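Local coordinates for extracellular solute-binding protein family 1 (Arthrobacter chlorophenolicus, PDB 4R2F) that probably serves as the extracellular sugar-binding component of a transporter, and holds the disaccharide laminaribiose in its pocket, at residues P94-G99 with E326-Y331; G171-W176 with L180-K185; T404-V407 with K411-A414. All blocks are in the same frame, centred on the assembly; numbering follows the deposited sequence.

Interaction 1: P94-G99 with E326-Y331; sequences PAVSTG and EEFVVY
Val-96 meets Phe-328 and Val-329 with its two methyl branches, one for each neighbour. Its CB projects toward the helix, and chi1 of -175° sets CG1 anti to the backbone N and CG2 anti to the carbonyl carbon, sending one branch to each of the two helix residues. CG1 takes the nearer partner, lying 3.8 Å from CG2 of Val-329; the two isopropyl groups run obliquely to one another. CG2 turns instead to the aromatic ring and approaches CD2 of Phe-328 at 4.2 Å, from a direction that is neither squarely over the face nor at the rim. Branched, compact valines suit a place where a strand and a helix pass close, here with CA atoms of Val-96 and Val-329 7.8 Å apart, while the longer phenylalanine fills the space beside them. This is the helix-on-sheet layering of an alpha/beta solute-binding protein: helix 322-335 covers one face of the sheet in which strand 96-97 runs parallel to strand 40-44 and antiparallel to strand 306-316. Those flanking strands add to the apolar layer, Val-96 touching Ile-40, Phe-42 and Ile-313, while Val-329 packs on Met-315 and on Val-119 of helix 117-126. The Phe-328 ring is wrapped by further aromatics, standing edge-to-face with Phe-63 and meeting Phe-42 and Tyr-332, which probably restricts its rotation. Strand alternation sends Ser-97 away from the helix. Its OG gives a 2.8 Å hydrogen bond to O of Thr-98, tilted 32° from the carbonyl plane, and also bonds with OH of Tyr-316, which satisfies a hydroxyl in a buried setting.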
# COMPACT_ATOMS: atom_id res chain seq x y z
N PRO A 94 -1.85 17.50 -12.63
CA PRO A 94 -1.04 18.33 -11.75
C PRO A 94 0.40 18.47 -12.22
O PRO A 94 0.84 17.76 -13.15
CB PRO A 94 -1.08 17.54 -10.45
CG PRO A 94 -1.02 16.12 -10.93
CD PRO A 94 -1.88 16.10 -12.17
N ALA A 95 1.14 19.36 -11.55
CA ALA A 95 2.59 19.47 -11.74
C ALA A 95 3.35 18.39 -10.95
O ALA A 95 4.38 17.87 -11.39
CB ALA A 95 3.06 20.85 -11.30
N VAL A 96 2.82 18.08 -9.76
CA VAL A 96 3.41 17.15 -8.82
C VAL A 96 2.30 16.35 -8.16
O VAL A 96 1.22 16.87 -7.89
CB VAL A 96 4.14 17.89 -7.68
CG1 VAL A 96 4.86 16.91 -6.76
CG2 VAL A 96 5.11 18.92 -8.23
N SER A 97 2.59 15.09 -7.84
CA SER A 97 1.64 14.28 -7.12
C SER A 97 2.25 13.12 -6.36
O SER A 97 3.37 12.64 -6.64
CB SER A 97 0.55 13.72 -8.07
OG SER A 97 0.92 12.50 -8.69
N THR A 98 1.48 12.66 -5.38
CA THR A 98 1.59 11.30 -4.89
C THR A 98 0.56 10.47 -5.67
O THR A 98 -0.04 10.94 -6.63
CB THR A 98 1.32 11.20 -3.38
OG1 THR A 98 -0.03 11.61 -3.08
CG2 THR A 98 2.28 12.07 -2.65
N GLY A 99 0.38 9.23 -5.29
CA GLY A 99 -0.59 8.39 -5.99
C GLY A 99 -0.18 6.95 -5.88
O GLY A 99 0.42 6.54 -4.89
N GLU A 326 10.54 21.32 -8.94
CA GLU A 326 11.70 20.78 -8.25
C GLU A 326 11.87 21.41 -6.89
O GLU A 326 12.11 20.71 -5.91
CB GLU A 326 12.95 20.96 -9.10
CG GLU A 326 12.95 19.98 -10.24
CD GLU A 326 13.82 20.36 -11.41
OE1 GLU A 326 14.44 21.45 -11.44
OE2 GLU A 326 13.88 19.51 -12.31
N GLU A 327 11.73 22.72 -6.81
CA GLU A 327 11.77 23.40 -5.52
C GLU A 327 10.67 22.93 -4.59
O GLU A 327 10.93 22.71 -3.40
CB GLU A 327 11.67 24.92 -5.70
CG GLU A 327 12.93 25.59 -6.25
CD GLU A 327 14.20 25.34 -5.42
OE1 GLU A 327 14.17 25.51 -4.18
OE2 GLU A 327 15.23 25.00 -6.02
N PHE A 328 9.46 22.76 -5.12
CA PHE A 328 8.36 22.30 -4.31
C PHE A 328 8.70 20.95 -3.73
O PHE A 328 8.50 20.73 -2.53
CB PHE A 328 7.02 22.17 -5.06
CG PHE A 328 5.92 21.59 -4.19
CD1 PHE A 328 5.25 22.38 -3.27
CD2 PHE A 328 5.61 20.24 -4.24
CE1 PHE A 328 4.28 21.85 -2.45
CE2 PHE A 328 4.64 19.69 -3.42
CZ PHE A 328 3.98 20.50 -2.51
N VAL A 329 9.18 20.04 -4.57
CA VAL A 329 9.43 18.66 -4.11
C VAL A 329 10.50 18.65 -3.03
O VAL A 329 10.38 17.93 -2.06
CB VAL A 329 9.77 17.69 -5.26
CG1 VAL A 329 10.27 16.34 -4.71
CG2 VAL A 329 8.58 17.47 -6.19
N VAL A 330 11.54 19.47 -3.18
CA VAL A 330 12.61 19.52 -2.18
C VAL A 330 12.07 20.09 -0.86
O VAL A 330 12.35 19.57 0.25
CB VAL A 330 13.81 20.33 -2.72
CG1 VAL A 330 14.87 20.55 -1.67
CG2 VAL A 330 14.40 19.62 -3.93
N TYR A 331 11.30 21.15 -0.98
CA TYR A 331 10.63 21.74 0.17
C TYR A 331 9.75 20.70 0.88
O TYR A 331 9.81 20.54 2.11
CB TYR A 331 9.80 22.96 -0.28
CG TYR A 331 8.75 23.40 0.71
CD1 TYR A 331 9.06 24.27 1.77
CD2 TYR A 331 7.45 22.92 0.61
CE1 TYR A 331 8.08 24.65 2.69
CE2 TYR A 331 6.48 23.29 1.51
CZ TYR A 331 6.78 24.15 2.55
OH TYR A 331 5.76 24.48 3.40

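Interaction 2: G171-W176 with L180-K185; sequences GVPTDW and LEAGKK
In Leu-180 chi1 of -177° swings CG away from Trp-176, leaving CB as the part of the side chain close to that residue, 3.7 Å from O of Trp-176. In the tryptophan, chi1 of -71° leads the indole away from the 180-185 segment, toward Phe-240, so the two residues meet through backbone rather than through their apolar ends. What joins them is the first-turn bond of an alpha-helix, N of Leu-180 to O of Trp-176 at 3.0 Å, nearly straight at 167°. Just upstream, Asp-175 occupies the N-cap; its short carboxylate reaches back to cap a backbone N of the helix start, and its OD1 also bonds with OG of Ser-178, which in turn bonds with N of Thr-174.

The incoming loop then lies against the second turn. Ala-182 points CB toward it, small enough to let the chain pass: Pro-173 CG sits 4.4 Å from Ala-182 CB, and O of Gly-171 lies 4.1 Å from the same methyl. Proline suits an extended segment leading into a helix, its ring giving a rigid apolar surface.

Around this helix start, Trp-176 stacks on Phe-240 and packs against helices 204-215 and 232-246, Leu-180 reaches Glu-243 and Leu-244 of the latter, and the backbones of Thr-174 and Trp-176 bond with Ala-298 in the loop after strand 291-294.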
# COMPACT_ATOMS: atom_id res chain seq x y z
N GLY A 171 -5.28 -18.57 20.70
CA GLY A 171 -3.99 -17.92 20.59
C GLY A 171 -3.82 -17.27 19.22
O GLY A 171 -4.58 -17.52 18.27
N VAL A 172 -2.80 -16.43 19.13
CA VAL A 172 -2.49 -15.73 17.91
C VAL A 172 -1.88 -16.73 16.91
O VAL A 172 -0.91 -17.41 17.23
CB VAL A 172 -1.51 -14.59 18.19
CG1 VAL A 172 -1.01 -13.95 16.89
CG2 VAL A 172 -2.17 -13.55 19.09
N PRO A 173 -2.46 -16.81 15.71
CA PRO A 173 -1.99 -17.75 14.70
C PRO A 173 -0.52 -17.60 14.35
O PRO A 173 0.01 -16.48 14.38
CB PRO A 173 -2.83 -17.38 13.48
CG PRO A 173 -3.99 -16.66 14.02
CD PRO A 173 -3.50 -15.92 15.19
N THR A 174 0.12 -18.72 14.01
CA THR A 174 1.51 -18.73 13.56
C THR A 174 1.61 -19.22 12.12
O THR A 174 2.68 -19.17 11.52
CB THR A 174 2.36 -19.66 14.43
OG1 THR A 174 1.78 -20.96 14.41
CG2 THR A 174 2.40 -19.14 15.87
N ASP A 175 0.49 -19.70 11.58
CA ASP A 175 0.47 -20.22 10.22
C ASP A 175 -0.95 -20.32 9.72
O ASP A 175 -1.88 -20.00 10.47
CB ASP A 175 1.18 -21.58 10.15
CG ASP A 175 0.57 -22.66 11.06
OD1 ASP A 175 -0.55 -22.54 11.61
OD2 ASP A 175 1.27 -23.67 11.22
N TRP A 176 -1.11 -20.73 8.47
CA TRP A 176 -2.44 -20.76 7.83
C TRP A 176 -3.40 -21.70 8.56
O TRP A 176 -4.56 -21.35 8.77
CB TRP A 176 -2.34 -21.13 6.35
CG TRP A 176 -1.74 -20.04 5.52
CD1 TRP A 176 -1.07 -18.93 5.99
CD2 TRP A 176 -1.71 -19.95 4.10
NE1 TRP A 176 -0.68 -18.15 4.94
CE2 TRP A 176 -1.04 -18.75 3.77
CE3 TRP A 176 -2.21 -20.75 3.07
CZ2 TRP A 176 -0.85 -18.34 2.45
CZ3 TRP A 176 -2.03 -20.33 1.77
CH2 TRP A 176 -1.35 -19.14 1.47
N LEU A 180 -6.98 -20.53 10.36
CA LEU A 180 -8.30 -21.15 10.12
C LEU A 180 -8.95 -21.65 11.41
O LEU A 180 -10.12 -21.38 11.64
CB LEU A 180 -8.17 -22.30 9.12
CG LEU A 180 -9.47 -23.00 8.72
CD1 LEU A 180 -10.44 -22.06 8.03
CD2 LEU A 180 -9.16 -24.20 7.84
N GLU A 181 -8.22 -22.39 12.23
CA GLU A 181 -8.77 -22.86 13.53
C GLU A 181 -9.22 -21.71 14.41
O GLU A 181 -10.33 -21.69 14.90
CB GLU A 181 -7.78 -23.74 14.31
CG GLU A 181 -7.57 -25.12 13.71
CD GLU A 181 -8.89 -25.84 13.47
OE1 GLU A 181 -9.63 -26.02 14.46
OE2 GLU A 181 -9.19 -26.20 12.30
N ALA A 182 -8.34 -20.74 14.62
CA ALA A 182 -8.68 -19.63 15.49
C ALA A 182 -9.85 -18.84 14.90
O ALA A 182 -10.76 -18.43 15.63
CB ALA A 182 -7.48 -18.74 15.68
N GLY A 183 -9.81 -18.65 13.58
CA GLY A 183 -10.89 -17.98 12.86
C GLY A 183 -12.26 -18.60 13.10
O GLY A 183 -13.23 -17.87 13.36
N LYS A 184 -12.36 -19.92 12.99
CA LYS A 184 -13.61 -20.62 13.34
C LYS A 184 -14.10 -20.32 14.78
O LYS A 184 -15.29 -20.18 15.02
CB LYS A 184 -13.45 -22.14 13.20
CG LYS A 184 -13.31 -22.66 11.79
CD LYS A 184 -13.19 -24.18 11.84
CE LYS A 184 -12.78 -24.77 10.51
NZ LYS A 184 -12.93 -26.24 10.53
N LYS A 185 -13.17 -20.25 15.74
CA LYS A 185 -13.56 -20.00 17.13
C LYS A 185 -13.97 -18.56 17.30
O LYS A 185 -14.85 -18.26 18.08
CB LYS A 185 -12.42 -20.30 18.10
CG LYS A 185 -11.96 -21.74 18.11
CD LYS A 185 -12.91 -22.63 18.88
CE LYS A 185 -12.31 -24.02 19.02
NZ LYS A 185 -13.24 -24.90 19.77

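Interaction 3: T404-V407 with K411-A414; sequences TQTV and KTDA
Thr-406 and Lys-411 are joined first by a backbone hydrogen bond: N of Lys-411 donates to O of Thr-406 over 3.1 Å, almost linear at 171° and in the carbonyl plane. Spanning five residues instead of the helical four, it is the outer, 6-to-1 bond of the kind that belongs to a Schellman motif, and it draws the chain across the C-terminal end of helix 398-408 as it leaves. The same carbonyl also receives a weak hydrogen bond from OG1 of Thr-409.

Apolar contact reinforces this closure. In Thr-406, chi1 of -72° sets OG1 beside the backbone N and leaves CG2 anti to that N, and this methyl comes within 3.7 Å of CG2 of Thr-412, the two side chains lying askew to each other. CB of Lys-411 stands 4.2 Å from CG2 of Thr-406. Lysine suits this exposed position: its CB covers the methyl, while the bent chain leads the ammonium end away from the helix. Threonine is equally apt at 406, since it offers a methyl for packing and a hydroxyl that the backbone satisfies.

Polar side-chain bonds complete the corner. OG1 of Thr-406 pairs with O of Gln-402, one turn back in the helix, while OG1 of Thr-412 makes a weak bond of 3.4 Å to OD1 of Asp-413. That aspartate is the N-cap of the next helix, where a short carboxylate can hold a backbone N of the first turn, and its OD1 also bonds with OG of Ser-416.

The contact forms the tight corner between helices 398-408 and 414-428. Thr-406 and Thr-412 both rest on Ala-417 of helix 414-428, whereas Val-407 and Ala-414 face inward onto helix 232-246, and Thr-404 and Val-407 also touch Met-209 of helix 204-215.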
# COMPACT_ATOMS: atom_id res chain seq x y z
N THR A 404 -10.35 -10.09 -6.97
CA THR A 404 -10.58 -9.98 -5.54
C THR A 404 -12.06 -10.20 -5.20
O THR A 404 -12.38 -10.89 -4.25
CB THR A 404 -10.11 -8.61 -4.98
OG1 THR A 404 -8.74 -8.38 -5.33
CG2 THR A 404 -10.25 -8.58 -3.46
N GLN A 405 -12.94 -9.56 -5.95
CA GLN A 405 -14.34 -9.62 -5.61
C GLN A 405 -14.89 -11.01 -5.84
O GLN A 405 -15.71 -11.52 -5.07
CB GLN A 405 -15.10 -8.53 -6.37
CG GLN A 405 -14.72 -7.14 -5.86
CD GLN A 405 -15.56 -6.01 -6.42
OE1 GLN A 405 -16.04 -6.07 -7.54
NE2 GLN A 405 -15.72 -4.95 -5.64
N THR A 406 -14.37 -11.66 -6.88
CA THR A 406 -14.70 -13.05 -7.16
C THR A 406 -14.29 -13.99 -6.03
O THR A 406 -15.07 -14.86 -5.61
CB THR A 406 -14.04 -13.47 -8.49
OG1 THR A 406 -14.75 -12.84 -9.57
CG2 THR A 406 -14.05 -14.96 -8.69
N VAL A 407 -13.08 -13.82 -5.52
CA VAL A 407 -12.62 -14.69 -4.44
C VAL A 407 -13.40 -14.43 -3.15
O VAL A 407 -13.81 -15.36 -2.45
CB VAL A 407 -11.11 -14.52 -4.21
CG1 VAL A 407 -10.66 -15.29 -2.98
CG2 VAL A 407 -10.32 -14.98 -5.44
N LYS A 411 -17.26 -17.02 -5.79
CA LYS A 411 -18.08 -17.11 -6.99
C LYS A 411 -17.63 -18.25 -7.91
O LYS A 411 -18.43 -18.77 -8.67
CB LYS A 411 -18.06 -15.78 -7.73
CG LYS A 411 -19.21 -15.56 -8.68
CD LYS A 411 -20.52 -15.39 -7.93
CE LYS A 411 -21.47 -14.61 -8.78
NZ LYS A 411 -22.86 -15.03 -8.56
N THR A 412 -16.38 -18.67 -7.80
CA THR A 412 -15.86 -19.73 -8.64
C THR A 412 -14.70 -20.42 -7.96
O THR A 412 -14.35 -20.09 -6.82
CB THR A 412 -15.48 -19.21 -10.04
OG1 THR A 412 -15.27 -20.34 -10.90
CG2 THR A 412 -14.22 -18.37 -10.00
N ASP A 413 -14.12 -21.41 -8.63
CA ASP A 413 -13.02 -22.17 -8.06
C ASP A 413 -11.68 -21.44 -8.33
O ASP A 413 -11.61 -20.52 -9.16
CB ASP A 413 -12.98 -23.59 -8.63
CG ASP A 413 -12.66 -23.60 -10.11
OD1 ASP A 413 -13.56 -23.31 -10.93
OD2 ASP A 413 -11.49 -23.87 -10.44
N ALA A 414 -10.65 -21.85 -7.61
CA ALA A 414 -9.38 -21.11 -7.56
C ALA A 414 -8.74 -21.00 -8.94
O ALA A 414 -8.39 -19.91 -9.41
CB ALA A 414 -8.43 -21.79 -6.58

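How the interactions relate
Interaction 1 ties two parts of the chain far apart in sequence, strand 96-97 and helix 322-335, and interaction 2 falls within the stretch between them; interaction 3 follows near the C-terminus. In space interaction 1 stands alone, its centre 44 Å from that of interaction 2 and 39 Å from that of interaction 3, across the centre of the chain. This is consistent with the two-lobed build of solute-binding proteins, in which sugar sits between the lobes. Interactions 2 and 3, with centres 22 Å apart, both mark local helix connections, and they share helices 204-215 and 232-246 as packing partners without touching each other.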